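Local coordinates for N-terminal acetyltransferase-like protein (Chaetomium thermophilum, PDB 5NNP) that probably serves as the helical-repeat auxiliary subunit of an NatA-type N-terminal acetyltransferase, scaffolding the catalytic chain bound to it, at residues G202-A207 with L232-R237; D239-A244 with I263-I268. All blocks are in the same frame, centred on the assembly; numbering follows the deposited sequence.

Contact 1: G202-A207 with L232-R237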
ATOM      1  N   GLY A 202      13.219 -12.594 -20.089  1.00 47.76           N
ATOM      2  CA  GLY A 202      14.635 -12.249 -20.081  1.00 45.46           C
ATOM      3  C   GLY A 202      15.189 -11.952 -21.455  1.00 52.47           C
ATOM      4  O   GLY A 202      16.397 -11.840 -21.637  1.00 51.87           O
ATOM      5  N   ASP A 203      14.290 -11.827 -22.425  1.00 56.79           N
ATOM      6  CA  ASP A 203      14.661 -11.574 -23.811  1.00 53.39           C
ATOM      7  C   ASP A 203      14.561 -10.085 -24.137  1.00 52.60           C
ATOM      8  O   ASP A 203      13.647  -9.655 -24.838  1.00 48.77           O
ATOM      9  CB  ASP A 203      13.759 -12.374 -24.738  1.00 57.65           C
ATOM     10  CG  ASP A 203      14.442 -12.760 -26.028  1.00 67.43           C
ATOM     11  OD1 ASP A 203      14.103 -13.837 -26.563  1.00 72.16           O
ATOM     12  OD2 ASP A 203      15.308 -11.991 -26.505  1.00 70.86           O
ATOM     13  N   ILE A 204      15.497  -9.299 -23.618  1.00 49.23           N
ATOM     14  CA  ILE A 204      15.424  -7.855 -23.761  1.00 49.13           C
ATOM     15  C   ILE A 204      15.563  -7.445 -25.223  1.00 55.57           C
ATOM     16  O   ILE A 204      14.955  -6.485 -25.680  1.00 62.87           O
ATOM     17  CB  ILE A 204      16.501  -7.155 -22.913  1.00 46.56           C
ATOM     18  CG1 ILE A 204      16.329  -7.535 -21.439  1.00 41.80           C
ATOM     19  CG2 ILE A 204      16.417  -5.654 -23.088  1.00 44.62           C
ATOM     20  CD1 ILE A 204      14.942  -7.284 -20.913  1.00 37.89           C
ATOM     21  N   GLU A 205      16.365  -8.188 -25.960  1.00 56.41           N
ATOM     22  CA  GLU A 205      16.511  -7.944 -27.384  1.00 63.15           C
ATOM     23  C   GLU A 205      15.158  -8.033 -28.100  1.00 57.71           C
ATOM     24  O   GLU A 205      14.811  -7.189 -28.920  1.00 51.81           O
ATOM     25  CB  GLU A 205      17.496  -8.950 -27.976  1.00 72.66           C
ATOM     26  CG  GLU A 205      17.672  -8.851 -29.473  1.00 86.02           C
ATOM     27  CD  GLU A 205      18.483  -7.643 -29.870  1.00 92.47           C
ATOM     28  OE1 GLU A 205      19.344  -7.233 -29.066  1.00 99.15           O
ATOM     29  OE2 GLU A 205      18.258  -7.106 -30.976  1.00 88.78           O
ATOM     30  N   ARG A 206      14.390  -9.063 -27.784  1.00 55.41           N
ATOM     31  CA  ARG A 206      13.139  -9.295 -28.483  1.00 47.73           C
ATOM     32  C   ARG A 206      12.056  -8.328 -28.035  1.00 51.66           C
ATOM     33  O   ARG A 206      11.216  -7.908 -28.836  1.00 60.17           O
ATOM     34  CB  ARG A 206      12.675 -10.727 -28.266  1.00 44.95           C
ATOM     35  CG  ARG A 206      11.771 -11.241 -29.356  1.00 39.84           C
ATOM     36  CD  ARG A 206      11.500 -12.699 -29.149  1.00 39.82           C
ATOM     37  NE  ARG A 206      10.187 -12.943 -28.561  1.00 43.03           N
ATOM     38  CZ  ARG A 206       9.994 -13.590 -27.419  1.00 43.42           C
ATOM     39  NH1 ARG A 206      11.029 -14.053 -26.723  1.00 54.24           N
ATOM     40  NH2 ARG A 206       8.766 -13.783 -26.982  1.00 38.95           N
ATOM     41  N   ALA A 207      12.073  -7.982 -26.753  1.00 42.58           N
ATOM     42  CA  ALA A 207      11.083  -7.074 -26.200  1.00 38.91           C
ATOM     43  C   ALA A 207      11.200  -5.674 -26.809  1.00 40.58           C
ATOM     44  O   ALA A 207      10.185  -4.997 -27.026  1.00 43.74           O
ATOM     45  CB  ALA A 207      11.211  -7.014 -24.676  1.00 40.90           C
ATOM     46  N   LEU A 232      16.962  -0.151 -24.047  1.00 53.12           N
ATOM     47  CA  LEU A 232      18.135   0.388 -24.717  1.00 52.17           C
ATOM     48  C   LEU A 232      19.326   0.417 -23.766  1.00 58.71           C
ATOM     49  O   LEU A 232      20.438   0.057 -24.153  1.00 58.17           O
ATOM     50  CB  LEU A 232      17.869   1.790 -25.259  1.00 47.03           C
ATOM     51  CG  LEU A 232      16.970   1.921 -26.485  1.00 52.88           C
ATOM     52  CD1 LEU A 232      16.749   3.388 -26.823  1.00 53.71           C
ATOM     53  CD2 LEU A 232      17.548   1.178 -27.686  1.00 55.88           C
ATOM     54  N   SER A 233      19.094   0.825 -22.517  1.00 58.08           N
ATOM     55  CA  SER A 233      20.199   0.936 -21.569  1.00 55.84           C
ATOM     56  C   SER A 233      20.774  -0.443 -21.263  1.00 59.59           C
ATOM     57  O   SER A 233      21.990  -0.625 -21.289  1.00 71.49           O
ATOM     58  CB  SER A 233      19.774   1.648 -20.283  1.00 52.78           C
ATOM     59  OG  SER A 233      18.669   1.019 -19.670  1.00 67.18           O
ATOM     60  N   LYS A 234      19.907  -1.414 -21.003  1.00 47.07           N
ATOM     61  CA  LYS A 234      20.353  -2.791 -20.779  1.00 49.46           C
ATOM     62  C   LYS A 234      21.078  -3.401 -21.973  1.00 52.87           C
ATOM     63  O   LYS A 234      21.900  -4.293 -21.801  1.00 66.57           O
ATOM     64  CB  LYS A 234      19.167  -3.680 -20.409  1.00 46.39           C
ATOM     65  CG  LYS A 234      18.587  -3.367 -19.054  1.00 43.66           C
ATOM     66  CD  LYS A 234      17.416  -4.260 -18.773  1.00 44.51           C
ATOM     67  CE  LYS A 234      16.917  -4.110 -17.359  1.00 40.99           C
ATOM     68  NZ  LYS A 234      15.816  -5.089 -17.139  1.00 50.27           N
ATOM     69  N   LEU A 235      20.778  -2.930 -23.179  1.00 54.31           N
ATOM     70  CA  LEU A 235      21.458  -3.430 -24.369  1.00 49.21           C
ATOM     71  C   LEU A 235      22.723  -2.624 -24.655  1.00 57.46           C
ATOM     72  O   LEU A 235      23.422  -2.876 -25.635  1.00 61.84           O
ATOM     73  CB  LEU A 235      20.518  -3.402 -25.570  1.00 50.23           C
ATOM     74  CG  LEU A 235      19.305  -4.322 -25.399  1.00 54.01           C
ATOM     75  CD1 LEU A 235      18.312  -4.172 -26.541  1.00 51.43           C
ATOM     76  CD2 LEU A 235      19.769  -5.745 -25.298  1.00 49.12           C
ATOM     77  N   ALA A 236      23.022  -1.663 -23.784  1.00 61.78           N
ATOM     78  CA  ALA A 236      24.234  -0.849 -23.897  1.00 56.48           C
ATOM     79  C   ALA A 236      24.231  -0.042 -25.183  1.00 49.73           C
ATOM     80  O   ALA A 236      25.278   0.260 -25.751  1.00 60.02           O
ATOM     81  CB  ALA A 236      25.460  -1.711 -23.820  1.00 50.82           C
ATOM     82  N   ARG A 237      23.033   0.304 -25.627  1.00 51.67           N
ATOM     83  CA  ARG A 237      22.845   1.158 -26.788  1.00 58.22           C
ATOM     84  C   ARG A 237      22.724   2.602 -26.315  1.00 63.48           C
ATOM     85  O   ARG A 237      21.631   3.157 -26.218  1.00 72.59           O
ATOM     86  CB  ARG A 237      21.625   0.680 -27.579  1.00 55.96           C
ATOM     87  CG  ARG A 237      21.892  -0.707 -28.166  1.00 59.08           C
ATOM     88  CD  ARG A 237      20.686  -1.374 -28.761  1.00 60.99           C
ATOM     89  NE  ARG A 237      20.074  -0.552 -29.792  1.00 66.16           N
ATOM     90  CZ  ARG A 237      19.087  -0.964 -30.580  1.00 66.31           C
ATOM     91  NH1 ARG A 237      18.610  -2.200 -30.463  1.00 55.19           N
ATOM     92  NH2 ARG A 237      18.580  -0.137 -31.483  1.00 69.17           N
TER
HETATM   93  O   HOH W   1      20.296  -4.583 -29.625  1.00 53.28           O
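I204 meets L235 through its CG2 methyl, which lies 3.9 Å from L235 CG and also touches L235 CD2. CG2 stands anti to the backbone N of I204 while CG1 takes the place beside it (chi1 -59°); the same methyl grazes K234 CB at 4.3 Å. E205 crosses L235 at about a right angle, the bend at chi2 (74°) turning its carboxylate so that OE1 is 4.1 Å from L235 CD2. The same OE1 accepts from a water at 2.9 Å, and that water accepts from R237 NH1 at 3.0 Å. R237 is braced from outside by E240 and has L232 CD2 over one face, toward the rim of the guanidinium group. Behind this shell, D203 sits at the N-cap of helix 204-214, where OD2 accepts a weak bond from R206 N. D203 OD1 forms a salt bridge with R206 NH1 (3.1 Å), lying in the guanidinium plane while NH1 meets the carboxylate from above. A Schellman motif at A236 closes helix 221-234. An alanine in place of L235 lacks CG and both CD methyls and is likely to open a gap beside I204 CG2. With no direct hydrogen bond between the segments, their polar link runs through the water.

Contact 2: D239-A244 with I263-I268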
ATOM      1  N   ASP A 239      23.919   5.926 -27.075  1.00 54.91           N
ATOM      2  CA  ASP A 239      23.430   7.075 -27.831  1.00 58.40           C
ATOM      3  C   ASP A 239      21.909   7.102 -27.853  1.00 62.88           C
ATOM      4  O   ASP A 239      21.290   8.134 -27.589  1.00 65.20           O
ATOM      5  CB  ASP A 239      23.955   7.059 -29.268  1.00 62.81           C
ATOM      6  CG  ASP A 239      25.439   7.375 -29.359  1.00 77.39           C
ATOM      7  OD1 ASP A 239      26.039   7.812 -28.354  1.00 74.00           O
ATOM      8  OD2 ASP A 239      26.011   7.195 -30.455  1.00 90.17           O
ATOM      9  N   GLU A 240      21.310   5.960 -28.170  1.00 58.20           N
ATOM     10  CA  GLU A 240      19.863   5.864 -28.262  1.00 52.98           C
ATOM     11  C   GLU A 240      19.193   5.968 -26.890  1.00 56.60           C
ATOM     12  O   GLU A 240      18.123   6.567 -26.761  1.00 57.68           O
ATOM     13  CB  GLU A 240      19.468   4.556 -28.941  1.00 54.02           C
ATOM     14  CG  GLU A 240      20.124   4.341 -30.301  1.00 59.19           C
ATOM     15  CD  GLU A 240      20.105   2.878 -30.728  1.00 69.47           C
ATOM     16  OE1 GLU A 240      21.050   2.145 -30.368  1.00 74.74           O
ATOM     17  OE2 GLU A 240      19.145   2.450 -31.408  1.00 65.96           O
ATOM     18  N   ALA A 241      19.812   5.380 -25.867  1.00 53.20           N
ATOM     19  CA  ALA A 241      19.242   5.450 -24.525  1.00 50.02           C
ATOM     20  C   ALA A 241      19.295   6.883 -24.025  1.00 48.36           C
ATOM     21  O   ALA A 241      18.392   7.340 -23.330  1.00 46.94           O
ATOM     22  CB  ALA A 241      19.969   4.527 -23.570  1.00 42.59           C
ATOM     23  N   ALA A 242      20.362   7.584 -24.396  1.00 51.12           N
ATOM     24  CA  ALA A 242      20.510   8.994 -24.073  1.00 50.54           C
ATOM     25  C   ALA A 242      19.320   9.763 -24.602  1.00 51.76           C
ATOM     26  O   ALA A 242      18.674  10.506 -23.867  1.00 55.41           O
ATOM     27  CB  ALA A 242      21.800   9.545 -24.648  1.00 46.52           C
ATOM     28  N   LYS A 243      19.011   9.563 -25.877  1.00 49.12           N
ATOM     29  CA  LYS A 243      17.880  10.251 -26.482  1.00 52.38           C
ATOM     30  C   LYS A 243      16.568   9.903 -25.781  1.00 49.21           C
ATOM     31  O   LYS A 243      15.665  10.739 -25.670  1.00 46.86           O
ATOM     32  CB  LYS A 243      17.782   9.927 -27.973  1.00 55.98           C
ATOM     33  CG  LYS A 243      16.657  10.676 -28.673  1.00 64.56           C
ATOM     34  CD  LYS A 243      16.724  10.560 -30.184  1.00 76.86           C
ATOM     35  CE  LYS A 243      15.751  11.535 -30.838  1.00 83.92           C
ATOM     36  NZ  LYS A 243      15.817  11.462 -32.326  1.00 91.77           N
ATOM     37  N   ALA A 244      16.478   8.672 -25.290  1.00 52.69           N
ATOM     38  CA  ALA A 244      15.257   8.183 -24.659  1.00 50.48           C
ATOM     39  C   ALA A 244      15.033   8.799 -23.290  1.00 46.41           C
ATOM     40  O   ALA A 244      13.905   9.137 -22.931  1.00 54.56           O
ATOM     41  CB  ALA A 244      15.294   6.665 -24.550  1.00 56.48           C
ATOM     42  N   ILE A 263      22.701  10.602 -17.686  1.00 57.04           N
ATOM     43  CA  ILE A 263      24.090  10.804 -17.314  1.00 57.92           C
ATOM     44  C   ILE A 263      24.939   9.541 -17.525  1.00 59.30           C
ATOM     45  O   ILE A 263      26.082   9.612 -17.991  1.00 55.67           O
ATOM     46  CB  ILE A 263      24.172  11.285 -15.865  1.00 53.02           C
ATOM     47  CG1 ILE A 263      23.768  12.763 -15.811  1.00 47.75           C
ATOM     48  CG2 ILE A 263      25.565  11.077 -15.311  1.00 46.87           C
ATOM     49  CD1 ILE A 263      23.412  13.256 -14.437  1.00 45.33           C
ATOM     50  N   SER A 264      24.374   8.385 -17.209  1.00 58.95           N
ATOM     51  CA  SER A 264      25.043   7.131 -17.521  1.00 56.31           C
ATOM     52  C   SER A 264      25.216   6.957 -19.033  1.00 54.27           C
ATOM     53  O   SER A 264      26.279   6.563 -19.508  1.00 60.05           O
ATOM     54  CB  SER A 264      24.265   5.955 -16.951  1.00 52.78           C
ATOM     55  OG  SER A 264      24.987   4.758 -17.158  1.00 64.36           O
ATOM     56  N   ALA A 265      24.169   7.271 -19.784  1.00 47.83           N
ATOM     57  CA  ALA A 265      24.179   7.059 -21.229  1.00 55.25           C
ATOM     58  C   ALA A 265      25.199   7.946 -21.943  1.00 59.38           C
ATOM     59  O   ALA A 265      25.670   7.613 -23.032  1.00 59.19           O
ATOM     60  CB  ALA A 265      22.785   7.298 -21.804  1.00 53.14           C
ATOM     61  N   LEU A 266      25.519   9.080 -21.332  1.00 56.79           N
ATOM     62  CA  LEU A 266      26.480  10.015 -21.894  1.00 54.34           C
ATOM     63  C   LEU A 266      27.900   9.605 -21.548  1.00 58.57           C
ATOM     64  O   LEU A 266      28.861  10.192 -22.051  1.00 62.82           O
ATOM     65  CB  LEU A 266      26.220  11.429 -21.382  1.00 57.97           C
ATOM     66  CG  LEU A 266      24.941  12.110 -21.863  1.00 56.89           C
ATOM     67  CD1 LEU A 266      24.810  13.492 -21.237  1.00 57.21           C
ATOM     68  CD2 LEU A 266      24.938  12.209 -23.373  1.00 51.13           C
ATOM     69  N   ASP A 267      28.025   8.596 -20.689  1.00 56.78           N
ATOM     70  CA  ASP A 267      29.333   8.127 -20.241  1.00 60.94           C
ATOM     71  C   ASP A 267      30.064   9.212 -19.471  1.00 59.29           C
ATOM     72  O   ASP A 267      31.220   9.508 -19.746  1.00 67.25           O
ATOM     73  CB  ASP A 267      30.188   7.662 -21.429  1.00 67.72           C
ATOM     74  CG  ASP A 267      29.839   6.259 -21.884  1.00 81.49           C
ATOM     75  OD1 ASP A 267      29.580   5.400 -21.010  1.00 87.11           O
ATOM     76  OD2 ASP A 267      29.818   6.009 -23.111  1.00 87.07           O
ATOM     77  N   ILE A 268      29.380   9.811 -18.505  1.00 65.38           N
ATOM     78  CA  ILE A 268      29.979  10.852 -17.668  1.00 69.04           C
ATOM     79  C   ILE A 268      30.291  10.259 -16.300  1.00 73.30           C
ATOM     80  O   ILE A 268      29.422   9.656 -15.672  1.00 74.38           O
ATOM     81  CB  ILE A 268      29.047  12.073 -17.528  1.00 61.13           C
ATOM     82  CG1 ILE A 268      28.747  12.651 -18.908  1.00 59.53           C
ATOM     83  CG2 ILE A 268      29.667  13.142 -16.632  1.00 61.37           C
ATOM     84  CD1 ILE A 268      27.889  13.889 -18.877  1.00 61.56           C
TER
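A265 directs its methyl at helix 238-251, where it faces A242 and A241 together. Its CB lies 3.6 Å from both A242 N and A242 CA and 4.2 Å from A241 C, which sets it over the peptide that joins the two alanines. Both of their own methyls also point toward the segment 263-268: A242 CB is 3.8 Å from A265 CB, and A241 CB is 4.3 Å from it. The methyl of A265 therefore has a neighbour on each of two successive residues and packs against main chain as much as against side chain. With three alanines at the interface the backbones come close, A242 CA and A265 CA standing 5.0 Å apart. L266 adds the one long side chain: its CG lies beside the backbone N (chi1 -69°), the chain runs on extended, and CD2 reaches A242 CB at 4.3 Å. L266 also touches V279 of helix 273-286, the next helix of the array.

The early part of helix 238-251 is here laid against the end of helix 256-265, the antiparallel helix-turn-helix arrangement from which TPR-type superhelices are built. Just past the contact D267 takes a positive phi of 63° in a Schellman motif, whose inner bond runs from D267 N to S264 O at 2.9 Å. Beside the contact, D239 and D267 bring like charges to within 6.7 Å, measured from D239 OD1 to D267 OD2. A salt bridge from K238 to D267 OD1 would probably offset any repulsion between them. K243, whose CB points away from the alanine interface, takes no part in it; its NZ instead forms a salt bridge outside the two segments, with an acidic side chain on the chain of another protein.

In the fold
Contacts 1 and 2 follow in series along the chain, each joining the start of one helix to the end of the next, with centres about 14 Å apart. Helix 221-234 supplies one side of contact 1, and its successor, helix 238-251, one side of contact 2; L232 CD1 packs on E240 O at 3.5 Å and ties the two together. Contact 1 is a surface contact, with branched and charged side chains and a water between them. Contact 2 is partly buried and rests on alanines, A241 and A242 being buried, with no polar bond across it. Both sit far from the centre of the chain, about 32 and 35 Å, on the same side.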